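Local structure of anthrone oxidase-like protein (Streptomyces ambofaciens, 5F9P) at residues 34-39 and 225-230; 51-56 and 218-223; 94-99 and 171-176; 102-107 and 153-158; 140-145 and 206-211. The protein acts as a C-C bond cleaving oxygenase in atypical angucycline biosynthesis, opening ring B oxidatively, with an antibiotic biosynthesis monooxygenase family domain and probably monooxygenase activity. All blocks are in the same frame, centred on the assembly; numbering follows the deposited sequence.

Contact 1 (34-39 and 225-230)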
# COMPACT_ATOMS: atom_id res chain seq x y z
N ILE A 34 -2.39 13.50 -11.61
CA ILE A 34 -2.06 14.14 -10.33
C ILE A 34 -0.57 13.93 -9.94
O ILE A 34 0.13 14.86 -9.53
CB ILE A 34 -3.01 13.64 -9.22
CG1 ILE A 34 -4.45 14.09 -9.53
CG2 ILE A 34 -2.57 14.15 -7.84
CD1 ILE A 34 -5.53 13.34 -8.74
N VAL A 35 -0.09 12.70 -10.09
CA VAL A 35 1.32 12.42 -9.84
C VAL A 35 2.24 13.28 -10.73
O VAL A 35 3.19 13.88 -10.26
CB VAL A 35 1.65 10.91 -10.03
CG1 VAL A 35 3.16 10.66 -10.04
CG2 VAL A 35 0.95 10.08 -8.96
N ASP A 36 1.93 13.32 -12.02
CA ASP A 36 2.80 13.98 -12.98
C ASP A 36 2.86 15.49 -12.77
O ASP A 36 3.87 16.13 -13.07
CB ASP A 36 2.37 13.64 -14.41
CG ASP A 36 2.63 12.19 -14.77
OD1 ASP A 36 3.39 11.51 -14.03
OD2 ASP A 36 2.11 11.73 -15.81
N ALA A 37 1.78 16.05 -12.22
CA ALA A 37 1.73 17.49 -11.93
C ALA A 37 2.12 17.83 -10.49
O ALA A 37 2.24 19.00 -10.15
CB ALA A 37 0.32 18.04 -12.24
N ALA A 38 2.36 16.81 -9.66
CA ALA A 38 2.63 17.02 -8.24
C ALA A 38 3.85 17.90 -7.96
O ALA A 38 4.98 17.55 -8.33
CB ALA A 38 2.79 15.67 -7.53
N THR A 39 3.60 19.03 -7.28
CA THR A 39 4.66 19.92 -6.80
C THR A 39 4.41 20.39 -5.35
O THR A 39 5.02 21.34 -4.88
CB THR A 39 4.81 21.17 -7.71
OG1 THR A 39 3.58 21.91 -7.72
CG2 THR A 39 5.12 20.76 -9.14
N HIS A 225 3.39 3.01 -12.30
CA HIS A 225 3.88 4.38 -12.43
C HIS A 225 4.45 4.85 -11.10
O HIS A 225 3.87 4.61 -10.04
CB HIS A 225 2.74 5.30 -12.90
CG HIS A 225 3.19 6.66 -13.38
ND1 HIS A 225 3.70 6.87 -14.64
CD2 HIS A 225 3.15 7.87 -12.78
CE1 HIS A 225 3.98 8.16 -14.79
NE2 HIS A 225 3.65 8.79 -13.67
N THR A 226 5.59 5.51 -11.17
CA THR A 226 6.19 6.14 -10.00
C THR A 226 6.90 7.43 -10.39
O THR A 226 7.45 7.53 -11.50
CB THR A 226 7.23 5.22 -9.32
OG1 THR A 226 7.58 5.75 -8.04
CG2 THR A 226 8.48 5.13 -10.17
N ARG A 227 6.87 8.40 -9.48
CA ARG A 227 7.52 9.69 -9.66
C ARG A 227 7.93 10.28 -8.31
O ARG A 227 7.20 10.12 -7.33
CB ARG A 227 6.56 10.67 -10.36
CG ARG A 227 7.26 11.92 -10.84
CD ARG A 227 6.36 12.94 -11.53
NE ARG A 227 7.08 14.21 -11.59
CZ ARG A 227 6.74 15.32 -10.95
NH1 ARG A 227 5.62 15.39 -10.24
NH2 ARG A 227 7.52 16.40 -11.05
N SER A 228 9.08 10.97 -8.25
CA SER A 228 9.53 11.62 -7.02
C SER A 228 9.56 13.14 -7.15
O SER A 228 9.52 13.68 -8.26
CB SER A 228 10.93 11.13 -6.61
OG SER A 228 10.92 9.74 -6.35
N ALA A 229 9.65 13.84 -6.01
CA ALA A 229 9.70 15.30 -6.00
C ALA A 229 10.65 15.83 -7.09
O ALA A 229 11.80 15.43 -7.14
CB ALA A 229 10.09 15.84 -4.62
N GLY A 230 10.15 16.71 -7.95
CA GLY A 230 10.98 17.36 -8.94
C GLY A 230 11.46 16.47 -10.07
O GLY A 230 12.22 16.92 -10.93
O HOH W 1 7.78 17.85 -7.85
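H225 meets D36 through a hydrogen bond from its ring: NE2 donates to D36 OD1 at 2.8 Å. The oxygen is approached on its syn side, with the carboxylate and ring planes turned 60° from each other. D36 OD2 is held separately by the backbone N of A235, so both carboxylate oxygens have a donor. V35 CG1 sits at the edge of the same histidine ring, near its plane, 3.9 Å from H225 CD2.

Two residues further along the strand, R227 carries most of the contact. Its CB packs against V35 CG1 at 3.4 Å, and a chain extended from CG to NE reaches the C-terminal end of the helix. There R227 NH1 grips two carbonyls, V35 O at 2.9 Å and A38 O at 3.0 Å, the latter on a lone pair. The carbonyl O of D36 lies over one guanidinium face, 3.4 Å from R227 NH1, without bonding to it. NE donates to the backbone O of E231, a further restraint on the guanidinium. At G230, a water joins the backbone N to A38 O.

An arginine gathering the carbonyls at a helix's C-terminal end, beside a His-carboxylate hydrogen bond, here fastens helix 21-37 to strand 217-228, a helix-on-sheet packing consistent with the dimeric alpha/beta-barrel superfamily.

Contact 2 (51-56 and 218-223)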
# COMPACT_ATOMS: atom_id res chain seq x y z
N GLY A 51 -4.84 -2.81 -9.90
CA GLY A 51 -5.34 -4.03 -9.28
C GLY A 51 -5.36 -5.24 -10.21
O GLY A 51 -5.68 -5.10 -11.39
N VAL A 52 -5.00 -6.41 -9.68
CA VAL A 52 -4.97 -7.66 -10.45
C VAL A 52 -6.09 -8.64 -10.06
O VAL A 52 -6.93 -8.98 -10.89
CB VAL A 52 -3.57 -8.38 -10.36
CG1 VAL A 52 -3.63 -9.77 -10.97
CG2 VAL A 52 -2.49 -7.55 -11.05
N ASP A 53 -6.12 -9.07 -8.80
CA ASP A 53 -7.19 -9.96 -8.32
C ASP A 53 -8.57 -9.36 -8.56
O ASP A 53 -9.46 -10.02 -9.10
CB ASP A 53 -7.02 -10.31 -6.83
CG ASP A 53 -6.04 -11.47 -6.60
OD1 ASP A 53 -5.37 -11.91 -7.56
OD2 ASP A 53 -5.95 -11.93 -5.43
N SER A 54 -8.78 -8.11 -8.15
CA SER A 54 -10.08 -7.46 -8.32
C SER A 54 -9.87 -6.01 -8.72
O SER A 54 -8.77 -5.49 -8.55
CB SER A 54 -10.91 -7.53 -7.03
OG SER A 54 -10.19 -6.99 -5.95
N HIS A 55 -10.91 -5.37 -9.26
CA HIS A 55 -10.78 -4.01 -9.77
C HIS A 55 -10.52 -3.01 -8.67
O HIS A 55 -11.20 -3.01 -7.64
CB HIS A 55 -12.02 -3.60 -10.56
CG HIS A 55 -12.42 -4.59 -11.60
ND1 HIS A 55 -11.57 -4.99 -12.61
CD2 HIS A 55 -13.57 -5.27 -11.79
CE1 HIS A 55 -12.18 -5.87 -13.37
NE2 HIS A 55 -13.40 -6.07 -12.90
N GLY A 56 -9.54 -2.15 -8.89
CA GLY A 56 -9.26 -1.07 -7.98
C GLY A 56 -7.83 -0.63 -8.20
O GLY A 56 -7.14 -1.20 -9.03
N SER A 218 -8.13 -7.22 1.00
CA SER A 218 -6.89 -7.58 0.35
C SER A 218 -7.03 -7.51 -1.16
O SER A 218 -8.14 -7.62 -1.72
CB SER A 218 -6.40 -8.96 0.82
OG SER A 218 -7.28 -9.96 0.39
N ASN A 219 -5.91 -7.27 -1.83
CA ASN A 219 -5.89 -7.26 -3.30
C ASN A 219 -4.45 -7.40 -3.73
O ASN A 219 -3.53 -7.29 -2.91
CB ASN A 219 -6.55 -5.98 -3.86
CG ASN A 219 -6.93 -6.11 -5.36
OD1 ASN A 219 -6.84 -7.19 -5.95
ND2 ASN A 219 -7.36 -5.00 -5.97
N THR A 220 -4.24 -7.67 -5.01
CA THR A 220 -2.89 -7.79 -5.55
C THR A 220 -2.76 -6.76 -6.65
O THR A 220 -3.77 -6.30 -7.19
CB THR A 220 -2.63 -9.19 -6.11
OG1 THR A 220 -3.62 -9.49 -7.10
CG2 THR A 220 -2.71 -10.25 -4.99
N TYR A 221 -1.53 -6.38 -6.99
CA TYR A 221 -1.32 -5.23 -7.88
C TYR A 221 -0.08 -5.39 -8.74
O TYR A 221 0.86 -6.09 -8.37
CB TYR A 221 -1.13 -3.94 -7.06
CG TYR A 221 -2.30 -3.55 -6.21
CD1 TYR A 221 -3.34 -2.77 -6.73
CD2 TYR A 221 -2.39 -3.96 -4.89
CE1 TYR A 221 -4.42 -2.42 -5.94
CE2 TYR A 221 -3.47 -3.62 -4.09
CZ TYR A 221 -4.48 -2.84 -4.61
OH TYR A 221 -5.56 -2.50 -3.81
N GLN A 222 -0.09 -4.70 -9.87
CA GLN A 222 1.13 -4.42 -10.61
C GLN A 222 1.48 -2.94 -10.40
O GLN A 222 0.59 -2.09 -10.42
CB GLN A 222 0.92 -4.70 -12.11
CG GLN A 222 2.11 -4.34 -13.00
CD GLN A 222 1.80 -4.33 -14.50
OE1 GLN A 222 0.64 -4.40 -14.92
NE2 GLN A 222 2.84 -4.23 -15.32
N VAL A 223 2.75 -2.62 -10.19
CA VAL A 223 3.12 -1.21 -10.10
C VAL A 223 3.23 -0.68 -11.51
O VAL A 223 3.94 -1.26 -12.32
CB VAL A 223 4.46 -0.99 -9.37
CG1 VAL A 223 4.88 0.49 -9.49
CG2 VAL A 223 4.35 -1.41 -7.91
O HOH W 2 -9.19 -8.82 -4.33
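V52 and T220 meet through the main chain, V52 N donating to T220 O at 2.8 Å. The T220 hydroxyl, placed between its own backbone N and carbonyl carbon (chi1 56°), accepts from D53 N at 3.1 Å. N219 supplies the other half of the grip with both ends of its amide: N219 OD1 accepts from S54 N at 3.1 Å, and N219 ND2 donates a hydrogen bond to S54 O at 3.0 Å. One side chain thus holds the N-H and the C=O of one residue. Residues 51-56 form the turn between strands 43-51 and 56-63 of the antiparallel barrel, and the contact closes that turn over strand 217-228, the sheet neighbour of 43-51. G51 and Y221 form an antiparallel non-hydrogen-bonded pair, in which Y221 CD1 lies 3.5 Å from G51 CA.

Further out, N219 OD1 also accepts a weak bond from T220 N, while a water links S54 OG with S218 O. T220 OG1 has a second partner in the hydroxyl of Y122. Q24 of helix 21-37 also holds the turn, through NE2 to G51 O and OE1 to G56 N.

Contact 3 (94-99 and 171-176)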
# COMPACT_ATOMS: atom_id res chain seq x y z
N ARG A 94 -10.41 5.03 0.43
CA ARG A 94 -9.79 5.08 1.75
C ARG A 94 -8.42 5.73 1.64
O ARG A 94 -7.55 5.23 0.92
CB ARG A 94 -9.66 3.68 2.36
CG ARG A 94 -10.94 3.15 3.00
CD ARG A 94 -11.46 1.95 2.27
NE ARG A 94 -11.51 0.77 3.12
CZ ARG A 94 -11.66 -0.48 2.68
NH1 ARG A 94 -11.75 -0.73 1.38
NH2 ARG A 94 -11.69 -1.49 3.55
N LEU A 95 -8.25 6.85 2.33
CA LEU A 95 -6.99 7.56 2.30
C LEU A 95 -6.36 7.40 3.66
O LEU A 95 -6.82 8.00 4.64
CB LEU A 95 -7.20 9.05 1.98
CG LEU A 95 -8.17 9.45 0.87
CD1 LEU A 95 -8.30 10.97 0.85
CD2 LEU A 95 -7.75 8.92 -0.50
N MSE A 96 -5.30 6.60 3.72
CA MSE A 96 -4.80 6.10 4.99
C MSE A 96 -3.41 6.62 5.33
O MSE A 96 -2.48 6.50 4.54
CB MSE A 96 -4.79 4.57 4.96
CG MSE A 96 -6.18 3.94 4.94
SE MSE A 96 -6.09 2.04 4.51
CE MSE A 96 -5.49 2.21 2.65
N GLN A 97 -3.27 7.20 6.52
CA GLN A 97 -1.98 7.73 6.95
C GLN A 97 -1.32 6.74 7.90
O GLN A 97 -1.94 6.27 8.86
CB GLN A 97 -2.16 9.09 7.63
CG GLN A 97 -2.96 10.08 6.78
CD GLN A 97 -3.25 11.39 7.50
OE1 GLN A 97 -2.44 11.86 8.28
NE2 GLN A 97 -4.41 11.97 7.25
N ASN A 98 -0.05 6.43 7.65
CA ASN A 98 0.65 5.37 8.35
C ASN A 98 2.06 5.73 8.71
O ASN A 98 2.65 6.66 8.16
CB ASN A 98 0.74 4.12 7.46
CG ASN A 98 -0.54 3.85 6.72
OD1 ASN A 98 -1.42 3.14 7.22
ND2 ASN A 98 -0.67 4.42 5.53
N GLU A 99 2.63 4.95 9.63
CA GLU A 99 4.06 4.95 9.83
C GLU A 99 4.55 3.54 9.55
O GLU A 99 3.79 2.57 9.66
CB GLU A 99 4.43 5.39 11.24
CG GLU A 99 4.02 4.44 12.33
CD GLU A 99 4.27 5.03 13.73
OE1 GLU A 99 4.09 4.30 14.72
OE2 GLU A 99 4.64 6.22 13.82
N GLY A 171 -11.45 3.49 13.20
CA GLY A 171 -10.93 2.49 14.11
C GLY A 171 -9.47 2.24 13.82
O GLY A 171 -8.89 2.88 12.92
N ALA A 172 -8.87 1.32 14.56
CA ALA A 172 -7.46 1.00 14.40
C ALA A 172 -7.26 0.10 13.19
O ALA A 172 -8.13 -0.70 12.85
CB ALA A 172 -6.93 0.33 15.65
N PHE A 173 -6.11 0.21 12.54
CA PHE A 173 -5.82 -0.66 11.41
C PHE A 173 -4.32 -0.84 11.19
O PHE A 173 -3.51 -0.01 11.62
CB PHE A 173 -6.50 -0.13 10.13
CG PHE A 173 -5.94 1.17 9.65
CD1 PHE A 173 -6.37 2.37 10.19
CD2 PHE A 173 -5.00 1.19 8.64
CE1 PHE A 173 -5.86 3.59 9.74
CE2 PHE A 173 -4.47 2.39 8.18
CZ PHE A 173 -4.90 3.59 8.73
N VAL A 174 -3.94 -1.95 10.56
CA VAL A 174 -2.55 -2.17 10.20
C VAL A 174 -2.54 -2.69 8.78
O VAL A 174 -3.58 -3.12 8.27
CB VAL A 174 -1.83 -3.16 11.10
CG1 VAL A 174 -1.87 -2.69 12.54
CG2 VAL A 174 -2.44 -4.55 10.97
N ILE A 175 -1.38 -2.66 8.15
CA ILE A 175 -1.31 -3.00 6.74
C ILE A 175 -0.13 -3.89 6.49
O ILE A 175 0.95 -3.69 7.06
CB ILE A 175 -1.18 -1.73 5.85
CG1 ILE A 175 -2.53 -1.02 5.77
CG2 ILE A 175 -0.66 -2.09 4.45
CD1 ILE A 175 -2.46 0.36 5.16
N SER A 176 -0.35 -4.89 5.64
CA SER A 176 0.69 -5.78 5.18
C SER A 176 0.92 -5.51 3.69
O SER A 176 -0.02 -5.60 2.90
CB SER A 176 0.23 -7.23 5.35
OG SER A 176 1.18 -8.12 4.79
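F173 and M96 approach each other from their first torsions onward: F173 CG stands between its backbone N and carbonyl carbon (chi1 67°), while M96 CG, anti to its own carbonyl carbon, comes to 4.0 Å from F173 CE2. The result is a Met-aromatic contact inside the closed antiparallel barrel. M96, a selenomethionine, approaches the ring obliquely, its SE 4.7 Å from the centroid of the F173 ring. CB of M96 also lies 3.9 Å from F173 CZ. Two residues on along the same strand, I175 brings CD1 to 4.1 Å from M96 SE, so that the selenium has an aromatic and an aliphatic neighbour at once.

Strands 94-99 and 172-176 run at 74° to each other, their axes 8.8 Å apart at closest. Both border strand 155-167 in the barrel, and A166 on that strand touches M96 and F173 alike. The side chains therefore meet in the interior over the strand between them, which is how the curvature of a barrel brings next-but-one strands into contact.

N98 completes the cluster. Its amide plane stands 87° from the F173 ring, and its ND2 is held by T11 O of strand 10-17. N98 OD1 lies among carbons instead: it is buried with no polar partner in the model, 3.3 Å from F173 CE2 and 3.6 Å from I175 CD1.

Contact 4 (102-107 and 153-158)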
# COMPACT_ATOMS: atom_id res chain seq x y z
N HIS A 102 7.77 -2.03 10.29
CA HIS A 102 8.70 -3.13 10.11
C HIS A 102 8.98 -3.36 8.62
O HIS A 102 8.08 -3.21 7.79
CB HIS A 102 8.10 -4.40 10.74
CG HIS A 102 9.04 -5.56 10.77
ND1 HIS A 102 9.95 -5.75 11.79
CD2 HIS A 102 9.20 -6.60 9.92
CE1 HIS A 102 10.63 -6.86 11.57
NE2 HIS A 102 10.19 -7.40 10.44
N THR A 103 10.22 -3.72 8.31
CA THR A 103 10.57 -4.20 6.97
C THR A 103 11.34 -5.51 7.06
O THR A 103 12.06 -5.78 8.03
CB THR A 103 11.40 -3.17 6.15
OG1 THR A 103 12.69 -3.00 6.75
CG2 THR A 103 10.68 -1.85 6.09
N LEU A 104 11.19 -6.32 6.03
CA LEU A 104 11.91 -7.56 5.91
C LEU A 104 12.20 -7.76 4.44
O LEU A 104 11.34 -7.49 3.60
CB LEU A 104 11.05 -8.72 6.43
CG LEU A 104 11.66 -10.10 6.18
CD1 LEU A 104 12.99 -10.23 6.92
CD2 LEU A 104 10.69 -11.22 6.57
N THR A 105 13.41 -8.20 4.10
CA THR A 105 13.69 -8.58 2.72
C THR A 105 14.20 -10.01 2.66
O THR A 105 14.63 -10.56 3.67
CB THR A 105 14.74 -7.67 2.01
OG1 THR A 105 16.03 -7.90 2.58
CG2 THR A 105 14.36 -6.19 2.10
N SER A 106 14.15 -10.59 1.48
CA SER A 106 14.66 -11.93 1.27
C SER A 106 16.09 -12.10 1.76
O SER A 106 16.51 -13.20 2.09
CB SER A 106 14.58 -12.30 -0.22
OG SER A 106 14.83 -13.69 -0.37
N ASP A 107 16.84 -11.01 1.81
CA ASP A 107 18.27 -11.09 2.11
C ASP A 107 18.67 -10.48 3.46
O ASP A 107 19.71 -10.83 4.03
CB ASP A 107 19.08 -10.47 0.96
CG ASP A 107 18.68 -11.04 -0.39
OD1 ASP A 107 18.90 -12.26 -0.61
OD2 ASP A 107 18.14 -10.28 -1.23
N PRO A 153 10.14 -19.37 -1.11
CA PRO A 153 10.55 -19.22 -2.51
C PRO A 153 9.73 -18.15 -3.22
O PRO A 153 8.51 -18.22 -3.21
CB PRO A 153 10.24 -20.59 -3.12
CG PRO A 153 10.23 -21.53 -1.94
CD PRO A 153 9.65 -20.73 -0.82
N GLY A 154 10.41 -17.18 -3.83
CA GLY A 154 9.73 -16.15 -4.61
C GLY A 154 9.40 -14.92 -3.79
O GLY A 154 8.97 -13.89 -4.33
N PHE A 155 9.60 -15.01 -2.49
CA PHE A 155 9.34 -13.87 -1.63
C PHE A 155 10.46 -12.85 -1.81
O PHE A 155 11.64 -13.22 -1.81
CB PHE A 155 9.26 -14.29 -0.17
CG PHE A 155 9.32 -13.13 0.79
CD1 PHE A 155 8.19 -12.38 1.07
CD2 PHE A 155 10.53 -12.77 1.38
CE1 PHE A 155 8.25 -11.30 1.96
CE2 PHE A 155 10.59 -11.69 2.27
CZ PHE A 155 9.45 -10.96 2.54
N ARG A 156 10.10 -11.58 -1.97
CA ARG A 156 11.11 -10.53 -2.09
C ARG A 156 11.21 -9.61 -0.89
O ARG A 156 12.32 -9.31 -0.42
CB ARG A 156 10.87 -9.70 -3.35
CG ARG A 156 11.01 -10.48 -4.64
CD ARG A 156 10.74 -9.58 -5.85
NE ARG A 156 11.01 -10.28 -7.09
CZ ARG A 156 10.93 -9.74 -8.30
NH1 ARG A 156 10.57 -8.46 -8.43
NH2 ARG A 156 11.20 -10.47 -9.37
N ALA A 157 10.07 -9.14 -0.40
CA ALA A 157 10.08 -8.14 0.68
C ALA A 157 8.72 -7.97 1.36
O ALA A 157 7.67 -8.32 0.79
CB ALA A 157 10.59 -6.78 0.15
N HIS A 158 8.75 -7.45 2.57
CA HIS A 158 7.53 -7.23 3.35
C HIS A 158 7.63 -5.93 4.13
O HIS A 158 8.60 -5.72 4.88
CB HIS A 158 7.26 -8.38 4.33
CG HIS A 158 5.90 -8.32 4.97
ND1 HIS A 158 5.66 -8.78 6.25
CD2 HIS A 158 4.71 -7.85 4.51
CE1 HIS A 158 4.38 -8.61 6.55
NE2 HIS A 158 3.78 -8.05 5.51
O HOH W 3 13.14 -15.77 -0.96
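L104 and H158 form an antiparallel hydrogen-bonded pair in which each backbone satisfies the other: L104 N donates to H158 O at 2.9 Å, and H158 N donates to L104 O at 2.8 Å. Beyond the T105-A157 pair, S106 N donates to R156 O at 2.9 Å. R156 and A157 both face Q179 on strand 172-180, a classic beta bulge.

The polar side chains are largely paired with other parts of the protein. H158 NE2 is bonded to S176 OG, T103 OG1 to G111 O, and T105 OG1 to A108 N. The R156 guanidinium forms salt bridges with D181 and D121. A water bridges S106 OG and F155 O, and the hydroxyl also has a weak bond to A150 O.

The F155 ring lies against the partner strand: CE2 meets the T105-S106 backbone, F155 CZ is 4.2 Å from L104 CD2, and A157 N sits over one face. Backbone bonds join the two strands, while polar side chains reach S176, G111, A108, D181 and D121, so the pairing itself and the ties from this end of the strand pair to loops and strands use different groups.

Contact 5 (140-145 and 206-211)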
# COMPACT_ATOMS: atom_id res chain seq x y z
N ASP A 140 3.33 -6.87 15.80
CA ASP A 140 4.39 -7.81 16.14
C ASP A 140 4.26 -9.10 15.35
O ASP A 140 5.25 -9.62 14.84
CB ASP A 140 4.39 -8.11 17.63
CG ASP A 140 5.63 -8.86 18.05
OD1 ASP A 140 6.72 -8.23 18.07
OD2 ASP A 140 5.53 -10.07 18.33
N ALA A 141 3.04 -9.62 15.25
CA ALA A 141 2.80 -10.86 14.52
C ALA A 141 3.14 -10.75 13.05
O ALA A 141 3.75 -11.68 12.48
CB ALA A 141 1.34 -11.33 14.69
N LEU A 142 2.74 -9.64 12.42
CA LEU A 142 2.92 -9.46 10.97
C LEU A 142 4.37 -9.21 10.62
O LEU A 142 4.84 -9.66 9.58
CB LEU A 142 2.07 -8.30 10.44
CG LEU A 142 0.57 -8.55 10.30
CD1 LEU A 142 -0.16 -7.24 10.08
CD2 LEU A 142 0.33 -9.52 9.14
N GLY A 143 5.08 -8.48 11.48
CA GLY A 143 6.44 -8.08 11.21
C GLY A 143 7.42 -9.13 11.68
O GLY A 143 7.69 -10.09 10.95
N PRO A 144 7.97 -8.94 12.89
CA PRO A 144 8.94 -9.90 13.47
C PRO A 144 8.39 -11.32 13.46
O PRO A 144 9.14 -12.27 13.27
CB PRO A 144 9.10 -9.41 14.91
CG PRO A 144 8.75 -7.95 14.86
CD PRO A 144 7.70 -7.80 13.79
N GLY A 145 7.08 -11.46 13.66
CA GLY A 145 6.44 -12.77 13.66
C GLY A 145 6.59 -13.56 12.37
O GLY A 145 6.49 -14.79 12.36
N GLY A 206 -2.49 -16.81 13.31
CA GLY A 206 -3.40 -17.03 14.42
C GLY A 206 -3.49 -15.83 15.35
O GLY A 206 -4.56 -15.52 15.90
N ARG A 207 -2.36 -15.17 15.55
CA ARG A 207 -2.30 -13.97 16.38
C ARG A 207 -3.07 -12.81 15.73
O ARG A 207 -3.84 -12.13 16.39
CB ARG A 207 -0.85 -13.59 16.64
CG ARG A 207 -0.16 -14.53 17.65
CD ARG A 207 1.35 -14.29 17.69
NE ARG A 207 1.69 -13.01 18.30
CZ ARG A 207 2.86 -12.40 18.14
NH1 ARG A 207 3.80 -12.96 17.39
NH2 ARG A 207 3.09 -11.24 18.74
N VAL A 208 -2.86 -12.60 14.44
CA VAL A 208 -3.63 -11.57 13.73
C VAL A 208 -5.12 -11.89 13.75
O VAL A 208 -5.95 -11.04 14.08
CB VAL A 208 -3.16 -11.42 12.28
CG1 VAL A 208 -4.00 -10.37 11.55
CG2 VAL A 208 -1.70 -11.04 12.25
N ARG A 209 -5.46 -13.14 13.43
CA ARG A 209 -6.86 -13.57 13.42
C ARG A 209 -7.58 -13.24 14.73
O ARG A 209 -8.75 -12.85 14.74
CB ARG A 209 -6.94 -15.07 13.11
CG ARG A 209 -8.34 -15.69 13.26
CD ARG A 209 -8.28 -17.18 12.92
NE ARG A 209 -9.51 -17.91 13.21
CZ ARG A 209 -9.97 -18.90 12.45
NH1 ARG A 209 -9.30 -19.25 11.35
NH2 ARG A 209 -11.09 -19.54 12.77
N ALA A 210 -6.86 -13.38 15.85
CA ALA A 210 -7.46 -13.13 17.16
C ALA A 210 -7.89 -11.68 17.36
O ALA A 210 -8.80 -11.40 18.15
CB ALA A 210 -6.51 -13.57 18.28
N VAL A 211 -7.24 -10.74 16.67
CA VAL A 211 -7.50 -9.33 16.93
C VAL A 211 -8.06 -8.56 15.74
O VAL A 211 -8.22 -7.35 15.82
CB VAL A 211 -6.23 -8.60 17.45
CG1 VAL A 211 -5.72 -9.23 18.75
CG2 VAL A 211 -5.14 -8.59 16.40
O HOH W 4 6.83 -11.98 17.30
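R207 and D140 form a salt bridge, with R207 NH2 donating to D140 OD2 at 2.7 Å along a nearly straight path (N-H...O 176°). The oxygen lies in the guanidinium plane and uses its anti lone pair, although the carboxylate itself is turned 54° from that plane. A water at the same edge of the guanidinium donates to D140 OD2 and accepts from R207 NH1, so the acceptor has two donors. NE of R207 belongs to a second salt bridge, with E137 one turn earlier on the helix of D140. The two carboxylates would offset the arginine's positive charge.

A bend at chi3 (70°) brings R207 NE to 4.0 Å from A141 CB, and the guanidinium of R207 lies with A141 CB 3.8 Å above the centre of one face. A141 CB also packs at 3.7 Å from R207 CB. Deeper in the contact the packing becomes aliphatic: V208 CG2 lies 3.9 Å from A141 CB and 3.9 Å from L142 CG, the L142 and V208 side chains crossing at about a right angle.

Helices 135-142 and 199-211 are thereby fastened to each other, polar at the outer side and apolar beneath, where L142 and V208 both rest on F128 of strand 122-130 in the barrel.

In the fold
All five contacts border one closed eight-stranded antiparallel barrel and its helices. Contacts 1 and 2 share strand 217-228, their centres about 21 Å apart, and enclose the other three along the chain. Contact 3 lies nearest the chain centre, about 9 Å from it. It shares strand 92-105 with contact 4, which is nested within it, and the two touch through the S176 and H158 side chains. Contact 5 alternates in sequence with contacts 3 and 4 and touches both through L142. Contacts 1 and 5, centres about 35 Å apart, lie on opposite sides of the chain's centre, where helices 21-37 and 135-142 flank the barrel. Segments distant in sequence are thus joined into one closed barrel.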